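Local coordinates for DNA protection during starvation protein (Agrobacterium tumefaciens, PDB 1O9R) that protects DNA from oxidative damage without binding it, by oxidising ferrous iron with hydrogen peroxide and storing the ferric mineral inside a hollow dodecamer, at residues 62-76 / 133-147. Residues are numbered along the deposited sequence; the frame is centred on the assembly and turned at random.
Sequences LDNHGDTIAERVVQL and DPTTADIFTAASRDL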
ATOM      1  N   LEU A  62       6.353   0.354 -23.426  1.00 13.05           N
ATOM      2  CA  LEU A  62       7.006   1.096 -24.505  1.00 12.19           C
ATOM      3  C   LEU A  62       7.356   2.486 -24.002  1.00 13.64           C
ATOM      4  O   LEU A  62       8.403   3.054 -24.359  1.00 13.70           O
ATOM      5  CB  LEU A  62       6.038   1.207 -25.710  1.00 13.12           C
ATOM      6  CG  LEU A  62       5.818  -0.106 -26.464  1.00 12.16           C
ATOM      7  CD1 LEU A  62       4.714   0.039 -27.524  1.00 14.85           C
ATOM      8  CD2 LEU A  62       7.122  -0.603 -27.123  1.00 15.18           C
ATOM      9  N   ASP A  63       6.511   3.081 -23.152  1.00 13.62           N
ATOM     10  CA  ASP A  63       6.894   4.380 -22.589  1.00 13.87           C
ATOM     11  C   ASP A  63       8.160   4.244 -21.767  1.00 13.88           C
ATOM     12  O   ASP A  63       9.049   5.155 -21.855  1.00 14.58           O
ATOM     13  CB  ASP A  63       5.778   4.877 -21.645  1.00 13.84           C
ATOM     14  CG  ASP A  63       4.493   5.269 -22.338  1.00 17.57           C
ATOM     15  OD1 ASP A  63       3.487   5.362 -21.562  1.00 17.22           O
ATOM     16  OD2 ASP A  63       4.502   5.490 -23.561  1.00 16.63           O
ATOM     17  N   ASN A  64       8.283   3.209 -20.981  1.00 12.92           N
ATOM     18  CA  ASN A  64       9.437   3.079 -20.099  1.00 13.54           C
ATOM     19  C   ASN A  64      10.704   2.753 -20.899  1.00 13.19           C
ATOM     20  O   ASN A  64      11.739   3.404 -20.652  1.00 13.22           O
ATOM     21  CB  ASN A  64       9.130   1.963 -19.080  1.00 15.40           C
ATOM     22  CG  ASN A  64       8.132   2.459 -18.010  1.00 18.22           C
ATOM     23  OD1 ASN A  64       7.903   3.664 -17.825  1.00 22.32           O
ATOM     24  ND2 ASN A  64       7.553   1.442 -17.407  1.00 22.90           N
ATOM     25  N   HIS A  65      10.600   1.868 -21.910  1.00 13.53           N
ATOM     26  CA  HIS A  65      11.803   1.631 -22.723  1.00 13.92           C
ATOM     27  C   HIS A  65      12.195   2.845 -23.550  1.00 14.51           C
ATOM     28  O   HIS A  65      13.384   3.087 -23.730  1.00 14.56           O
ATOM     29  CB  HIS A  65      11.624   0.367 -23.580  1.00 15.63           C
ATOM     30  CG  HIS A  65      11.599  -0.841 -22.701  1.00 14.94           C
ATOM     31  ND1 HIS A  65      12.657  -1.198 -21.914  1.00 14.52           N
ATOM     32  CD2 HIS A  65      10.651  -1.773 -22.491  1.00 15.84           C
ATOM     33  CE1 HIS A  65      12.327  -2.292 -21.240  1.00 13.48           C
ATOM     34  NE2 HIS A  65      11.100  -2.675 -21.563  1.00 16.04           N
ATOM     35  N   GLY A  66      11.204   3.527 -24.128  1.00 12.93           N
ATOM     36  CA  GLY A  66      11.536   4.714 -24.918  1.00 13.91           C
ATOM     37  C   GLY A  66      12.192   5.770 -24.041  1.00 13.28           C
ATOM     38  O   GLY A  66      13.193   6.412 -24.414  1.00 14.15           O
ATOM     39  N   ASP A  67      11.704   5.952 -22.792  1.00 14.27           N
ATOM     40  CA  ASP A  67      12.353   6.929 -21.910  1.00 14.47           C
ATOM     41  C   ASP A  67      13.765   6.492 -21.635  1.00 14.53           C
ATOM     42  O   ASP A  67      14.724   7.321 -21.573  1.00 14.67           O
ATOM     43  CB  ASP A  67      11.588   6.924 -20.546  0.70 18.09           C
ATOM     44  CG  ASP A  67      10.384   7.835 -20.690  0.70 20.43           C
ATOM     45  OD1 ASP A  67      10.243   8.459 -21.758  0.70 25.48           O
ATOM     46  OD2 ASP A  67       9.525   7.876 -19.780  0.70 24.40           O
ATOM     47  N   THR A  68      14.009   5.185 -21.375  1.00 13.29           N
ATOM     48  CA  THR A  68      15.369   4.732 -21.047  1.00 12.86           C
ATOM     49  C   THR A  68      16.305   4.986 -22.238  1.00 13.92           C
ATOM     50  O   THR A  68      17.482   5.303 -22.033  1.00 15.29           O
ATOM     51  CB  THR A  68      15.352   3.270 -20.642  1.00 14.67           C
ATOM     52  OG1 THR A  68      14.449   3.196 -19.492  1.00 17.32           O
ATOM     53  CG2 THR A  68      16.671   2.702 -20.151  1.00 16.21           C
ATOM     54  N   ILE A  69      15.826   4.683 -23.462  1.00 13.09           N
ATOM     55  CA  ILE A  69      16.659   4.910 -24.670  1.00 12.76           C
ATOM     56  C   ILE A  69      16.948   6.374 -24.824  1.00 12.77           C
ATOM     57  O   ILE A  69      18.143   6.722 -25.083  1.00 14.04           O
ATOM     58  CB  ILE A  69      15.863   4.306 -25.860  1.00 12.50           C
ATOM     59  CG1 ILE A  69      15.939   2.780 -25.814  1.00 12.94           C
ATOM     60  CG2 ILE A  69      16.372   4.822 -27.204  1.00 13.25           C
ATOM     61  CD1 ILE A  69      14.915   2.056 -26.733  1.00 16.20           C
ATOM     62  N   ALA A  70      15.969   7.273 -24.687  1.00 12.76           N
ATOM     63  CA  ALA A  70      16.227   8.687 -24.839  1.00 13.01           C
ATOM     64  C   ALA A  70      17.219   9.193 -23.812  1.00 14.50           C
ATOM     65  O   ALA A  70      18.067  10.037 -24.112  1.00 13.57           O
ATOM     66  CB  ALA A  70      14.881   9.427 -24.716  1.00 12.40           C
ATOM     67  N   GLU A  71      17.013   8.770 -22.543  1.00 12.86           N
ATOM     68  CA  GLU A  71      17.951   9.231 -21.500  1.00 12.39           C
ATOM     69  C   GLU A  71      19.375   8.765 -21.824  1.00 13.25           C
ATOM     70  O   GLU A  71      20.295   9.550 -21.479  1.00 13.01           O
ATOM     71  CB  GLU A  71      17.530   8.670 -20.133  1.00 14.23           C
ATOM     72  CG  GLU A  71      16.170   9.146 -19.607  1.00 19.30           C
ATOM     73  CD  GLU A  71      15.870   8.443 -18.259  1.00 20.75           C
ATOM     74  OE1 GLU A  71      16.503   7.467 -17.839  1.00 25.33           O
ATOM     75  OE2 GLU A  71      14.794   8.793 -17.747  1.00 28.89           O
ATOM     76  N   ARG A  72      19.535   7.595 -22.405  1.00 13.82           N
ATOM     77  CA  ARG A  72      20.920   7.157 -22.735  1.00 13.28           C
ATOM     78  C   ARG A  72      21.520   8.050 -23.782  1.00 13.32           C
ATOM     79  O   ARG A  72      22.742   8.265 -23.636  1.00 14.48           O
ATOM     80  CB  ARG A  72      20.843   5.689 -23.184  1.00 13.97           C
ATOM     81  CG  ARG A  72      22.222   5.042 -23.355  1.00 14.43           C
ATOM     82  CD  ARG A  72      23.030   5.128 -22.016  1.00 14.39           C
ATOM     83  NE  ARG A  72      24.279   4.373 -22.273  1.00 13.85           N
ATOM     84  CZ  ARG A  72      25.301   4.478 -21.406  1.00 13.89           C
ATOM     85  NH1 ARG A  72      25.231   5.221 -20.320  1.00 13.80           N
ATOM     86  NH2 ARG A  72      26.428   3.757 -21.641  1.00 14.88           N
ATOM     87  N   VAL A  73      20.749   8.507 -24.780  1.00 13.15           N
ATOM     88  CA  VAL A  73      21.336   9.445 -25.746  1.00 14.22           C
ATOM     89  C   VAL A  73      21.927  10.600 -24.992  1.00 15.06           C
ATOM     90  O   VAL A  73      23.062  11.103 -25.294  1.00 14.86           O
ATOM     91  CB  VAL A  73      20.205   9.941 -26.663  1.00 14.32           C
ATOM     92  CG1 VAL A  73      20.728  11.142 -27.488  1.00 15.95           C
ATOM     93  CG2 VAL A  73      19.677   8.832 -27.552  1.00 15.21           C
ATOM     94  N   VAL A  74      21.188  11.213 -24.069  1.00 13.21           N
ATOM     95  CA  VAL A  74      21.672  12.425 -23.403  1.00 13.41           C
ATOM     96  C   VAL A  74      22.830  12.153 -22.476  1.00 15.81           C
ATOM     97  O   VAL A  74      23.730  12.993 -22.333  1.00 17.37           O
ATOM     98  CB  VAL A  74      20.495  13.141 -22.687  1.00 15.28           C
ATOM     99  CG1 VAL A  74      19.451  13.504 -23.795  1.00 18.20           C
ATOM    100  CG2 VAL A  74      19.667  12.426 -21.684  1.00 23.06           C
ATOM    101  N   GLN A  75      22.821  10.991 -21.824  1.00 14.38           N
ATOM    102  CA  GLN A  75      23.943  10.598 -20.986  1.00 14.22           C
ATOM    103  C   GLN A  75      25.235  10.607 -21.807  1.00 16.02           C
ATOM    104  O   GLN A  75      26.284  10.893 -21.215  1.00 18.86           O
ATOM    105  CB  GLN A  75      23.740   9.183 -20.421  1.00 15.31           C
ATOM    106  CG  GLN A  75      22.675   9.181 -19.305  1.00 14.17           C
ATOM    107  CD  GLN A  75      22.149   7.790 -19.076  1.00 14.43           C
ATOM    108  OE1 GLN A  75      22.842   6.797 -19.171  1.00 14.99           O
ATOM    109  NE2 GLN A  75      20.826   7.676 -18.841  1.00 15.03           N
ATOM    110  N   LEU A  76      25.172  10.224 -23.059  1.00 15.00           N
ATOM    111  CA  LEU A  76      26.365  10.164 -23.929  1.00 16.29           C
ATOM    112  C   LEU A  76      26.642  11.521 -24.530  1.00 17.33           C
ATOM    113  O   LEU A  76      27.555  11.510 -25.403  1.00 19.68           O
ATOM    114  CB  LEU A  76      26.198   9.024 -24.907  1.00 17.07           C
ATOM    115  CG  LEU A  76      26.045   7.631 -24.284  1.00 19.31           C
ATOM    116  CD1 LEU A  76      25.862   6.611 -25.404  1.00 21.44           C
ATOM    117  CD2 LEU A  76      27.239   7.292 -23.397  1.00 19.47           C
ATOM    118  N   ASP A 133      29.902  -0.783 -26.025  1.00 16.55           N
ATOM    119  CA  ASP A 133      29.037  -0.129 -25.009  1.00 14.72           C
ATOM    120  C   ASP A 133      28.080  -1.149 -24.415  1.00 14.67           C
ATOM    121  O   ASP A 133      26.849  -1.197 -24.782  1.00 14.10           O
ATOM    122  CB  ASP A 133      28.321   1.044 -25.671  1.00 15.76           C
ATOM    123  CG  ASP A 133      27.498   1.881 -24.689  1.00 15.71           C
ATOM    124  OD1 ASP A 133      27.474   1.510 -23.493  1.00 15.55           O
ATOM    125  OD2 ASP A 133      26.912   2.882 -25.160  1.00 17.82           O
ATOM    126  N   PRO A 134      28.493  -2.012 -23.536  1.00 15.15           N
ATOM    127  CA  PRO A 134      27.602  -2.998 -22.938  1.00 16.28           C
ATOM    128  C   PRO A 134      26.534  -2.332 -22.083  1.00 15.17           C
ATOM    129  O   PRO A 134      25.487  -2.999 -21.911  1.00 15.36           O
ATOM    130  CB  PRO A 134      28.503  -3.918 -22.114  1.00 19.21           C
ATOM    131  CG  PRO A 134      29.843  -3.341 -22.160  1.00 20.31           C
ATOM    132  CD  PRO A 134      29.902  -2.179 -23.089  1.00 16.33           C
ATOM    133  N   THR A 135      26.705  -1.145 -21.546  1.00 14.28           N
ATOM    134  CA  THR A 135      25.656  -0.487 -20.770  1.00 14.05           C
ATOM    135  C   THR A 135      24.456  -0.186 -21.647  1.00 14.18           C
ATOM    136  O   THR A 135      23.288  -0.495 -21.360  1.00 14.38           O
ATOM    137  CB  THR A 135      26.185   0.740 -20.064  1.00 14.69           C
ATOM    138  OG1 THR A 135      27.198   0.218 -19.158  1.00 16.21           O
ATOM    139  CG2 THR A 135      25.122   1.493 -19.289  1.00 16.31           C
ATOM    140  N   THR A 136      24.713   0.371 -22.837  1.00 14.52           N
ATOM    141  CA  THR A 136      23.653   0.648 -23.773  1.00 13.94           C
ATOM    142  C   THR A 136      23.108  -0.678 -24.299  1.00 14.99           C
ATOM    143  O   THR A 136      21.903  -0.858 -24.459  1.00 14.33           O
ATOM    144  CB  THR A 136      24.154   1.435 -25.004  1.00 12.95           C
ATOM    145  OG1 THR A 136      24.518   2.698 -24.510  1.00 14.69           O
ATOM    146  CG2 THR A 136      23.032   1.494 -26.068  1.00 14.53           C
ATOM    147  N   ALA A 137      23.948  -1.695 -24.545  1.00 13.24           N
ATOM    148  CA  ALA A 137      23.419  -2.974 -25.013  1.00 14.72           C
ATOM    149  C   ALA A 137      22.459  -3.558 -23.960  1.00 14.57           C
ATOM    150  O   ALA A 137      21.478  -4.177 -24.373  1.00 14.87           O
ATOM    151  CB  ALA A 137      24.560  -3.977 -25.326  1.00 15.51           C
ATOM    152  N   ASP A 138      22.722  -3.350 -22.672  1.00 13.86           N
ATOM    153  CA  ASP A 138      21.802  -3.879 -21.659  1.00 16.37           C
ATOM    154  C   ASP A 138      20.465  -3.164 -21.696  1.00 14.53           C
ATOM    155  O   ASP A 138      19.432  -3.833 -21.484  1.00 14.35           O
ATOM    156  CB  ASP A 138      22.498  -3.626 -20.308  1.00 14.79           C
ATOM    157  CG  ASP A 138      21.698  -4.272 -19.164  1.00 15.63           C
ATOM    158  OD1 ASP A 138      21.114  -3.527 -18.347  1.00 15.14           O
ATOM    159  OD2 ASP A 138      21.660  -5.505 -19.128  1.00 15.20           O
ATOM    160  N   ILE A 139      20.448  -1.882 -22.005  1.00 13.39           N
ATOM    161  CA  ILE A 139      19.177  -1.133 -22.134  1.00 13.30           C
ATOM    162  C   ILE A 139      18.379  -1.776 -23.256  1.00 13.42           C
ATOM    163  O   ILE A 139      17.143  -1.986 -23.151  1.00 14.15           O
ATOM    164  CB  ILE A 139      19.462   0.353 -22.401  1.00 12.68           C
ATOM    165  CG1 ILE A 139      19.915   1.001 -21.084  1.00 13.91           C
ATOM    166  CG2 ILE A 139      18.214   1.069 -22.966  1.00 12.78           C
ATOM    167  CD1 ILE A 139      20.552   2.382 -21.299  1.00 16.51           C
ATOM    168  N   PHE A 140      19.062  -2.091 -24.394  1.00 13.59           N
ATOM    169  CA  PHE A 140      18.312  -2.684 -25.504  1.00 12.08           C
ATOM    170  C   PHE A 140      17.939  -4.129 -25.177  1.00 13.44           C
ATOM    171  O   PHE A 140      16.889  -4.618 -25.643  1.00 13.36           O
ATOM    172  CB  PHE A 140      19.159  -2.659 -26.804  1.00 13.33           C
ATOM    173  CG  PHE A 140      19.184  -1.314 -27.469  1.00 12.52           C
ATOM    174  CD1 PHE A 140      20.428  -0.710 -27.699  1.00 14.70           C
ATOM    175  CD2 PHE A 140      18.023  -0.695 -27.903  1.00 15.63           C
ATOM    176  CE1 PHE A 140      20.477   0.506 -28.354  1.00 15.80           C
ATOM    177  CE2 PHE A 140      18.105   0.517 -28.538  1.00 15.05           C
ATOM    178  CZ  PHE A 140      19.336   1.126 -28.786  1.00 14.21           C
ATOM    179  N   THR A 141      18.726  -4.876 -24.370  1.00 13.15           N
ATOM    180  CA  THR A 141      18.392  -6.217 -23.998  1.00 12.56           C
ATOM    181  C   THR A 141      17.136  -6.266 -23.137  1.00 13.56           C
ATOM    182  O   THR A 141      16.266  -7.118 -23.316  1.00 14.30           O
ATOM    183  CB  THR A 141      19.563  -6.889 -23.312  1.00 13.82           C
ATOM    184  OG1 THR A 141      20.693  -6.907 -24.193  1.00 14.61           O
ATOM    185  CG2 THR A 141      19.237  -8.354 -23.001  1.00 17.11           C
ATOM    186  N   ALA A 142      17.061  -5.331 -22.195  1.00 13.22           N
ATOM    187  CA  ALA A 142      15.819  -5.292 -21.359  1.00 13.96           C
ATOM    188  C   ALA A 142      14.626  -4.995 -22.248  1.00 14.39           C
ATOM    189  O   ALA A 142      13.554  -5.596 -22.048  1.00 14.59           O
ATOM    190  CB  ALA A 142      15.996  -4.222 -20.273  1.00 15.42           C
ATOM    191  N   ALA A 143      14.790  -4.078 -23.205  1.00 12.46           N
ATOM    192  CA  ALA A 143      13.675  -3.762 -24.106  1.00 12.84           C
ATOM    193  C   ALA A 143      13.295  -4.967 -24.923  1.00 12.56           C
ATOM    194  O   ALA A 143      12.133  -5.269 -25.213  1.00 13.60           O
ATOM    195  CB  ALA A 143      13.999  -2.544 -24.998  1.00 13.43           C
ATOM    196  N   SER A 144      14.305  -5.724 -25.430  1.00 13.17           N
ATOM    197  CA  SER A 144      14.081  -6.895 -26.239  1.00 14.12           C
ATOM    198  C   SER A 144      13.284  -7.943 -25.486  1.00 15.45           C
ATOM    199  O   SER A 144      12.409  -8.582 -26.069  1.00 14.32           O
ATOM    200  CB  SER A 144      15.496  -7.488 -26.581  1.00 13.36           C
ATOM    201  OG  SER A 144      15.375  -8.661 -27.351  1.00 14.85           O
ATOM    202  N   ARG A 145      13.629  -8.154 -24.198  1.00 13.49           N
ATOM    203  CA  ARG A 145      12.862  -9.156 -23.465  1.00 13.42           C
ATOM    204  C   ARG A 145      11.380  -8.804 -23.417  1.00 14.65           C
ATOM    205  O   ARG A 145      10.497  -9.650 -23.668  1.00 13.82           O
ATOM    206  CB  ARG A 145      13.363  -9.149 -22.004  1.00 14.11           C
ATOM    207  CG  ARG A 145      14.613 -10.014 -21.969  1.00 15.42           C
ATOM    208  CD  ARG A 145      15.232 -10.169 -20.625  1.00 16.30           C
ATOM    209  NE  ARG A 145      14.258 -10.818 -19.706  1.00 16.13           N
ATOM    210  CZ  ARG A 145      14.614 -10.959 -18.431  1.00 14.81           C
ATOM    211  NH1 ARG A 145      15.789 -10.658 -17.926  1.00 15.62           N
ATOM    212  NH2 ARG A 145      13.650 -11.491 -17.635  1.00 14.90           N
ATOM    213  N   ASP A 146      11.044  -7.518 -23.209  1.00 13.94           N
ATOM    214  CA  ASP A 146       9.592  -7.168 -23.175  1.00 14.28           C
ATOM    215  C   ASP A 146       9.038  -7.155 -24.600  1.00 13.12           C
ATOM    216  O   ASP A 146       7.862  -7.521 -24.756  1.00 13.49           O
ATOM    217  CB  ASP A 146       9.431  -5.790 -22.518  1.00 14.38           C
ATOM    218  CG  ASP A 146       9.529  -5.867 -20.984  1.00 17.53           C
ATOM    219  OD1 ASP A 146       9.806  -4.765 -20.413  1.00 17.93           O
ATOM    220  OD2 ASP A 146       9.375  -6.968 -20.440  1.00 19.23           O
ATOM    221  N   LEU A 147       9.776  -6.714 -25.629  1.00 12.61           N
ATOM    222  CA  LEU A 147       9.195  -6.727 -27.001  1.00 12.05           C
ATOM    223  C   LEU A 147       8.956  -8.149 -27.413  1.00 12.61           C
ATOM    224  O   LEU A 147       7.925  -8.389 -28.099  1.00 13.67           O
ATOM    225  CB  LEU A 147      10.151  -6.020 -27.969  1.00 13.65           C
ATOM    226  CG  LEU A 147      10.003  -4.486 -27.880  1.00 16.37           C
ATOM    227  CD1 LEU A 147      11.304  -3.818 -28.311  1.00 17.67           C
ATOM    228  CD2 LEU A 147       8.773  -4.102 -28.726  1.00 18.70           C
TER
HETATM  229  O   HOH W   1      15.315  -0.524 -21.482  1.00 14.28           O
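Asp133 OD1 is gripped twice: Arg72 NH2 meets its syn lone pair at 3.1 Å in a salt bridge, and Thr136 N, 3.1 Å from the same OD1, approaches from above the carboxylate plane, making Asp133 the N-cap of helix 134-156. This joins the second and last long helices of the ferritin-like four-helix bundle, whose segments run antiparallel at 168° with axes 10.1 Å apart. Arg72 leaves its helix with CG anti to the backbone N and bends at chi2 (58°), which carries the guanidinium across to the cap. There Arg72 NE donates to Thr136 OG1 at 2.8 Å, almost perfectly straight, while NH1 bonds Gln75 OE1 and forms a salt bridge with Asp148 of a second subunit. The in-plane bonds to Thr136, Gln75 and Asp133 hold the group's orientation; Thr135 CG2, toward the rim, and Leu76 CD2, over the centre, sandwich it. Midway, Ile139 packs CG2 against Thr68 CG2 (3.6 Å) and CD1 against the Arg72 methylenes. Iron-binding Glu71 shares helix 48-75, probably placing this helix beside a ferroxidase centre. At the opposite end, Ala143 CA sits over one face of the His65 ring, 3.5 Å from the ring centroid, a CH-pi contact. His65 NE2 donates to Asp146 OD1 on the anti side (2.7 Å, 174°), tilted somewhat out of the carboxylate plane, and a water links His65 ND1 to Ile139 O, lying 2.8 Å from His65 ND1 in the ring plane.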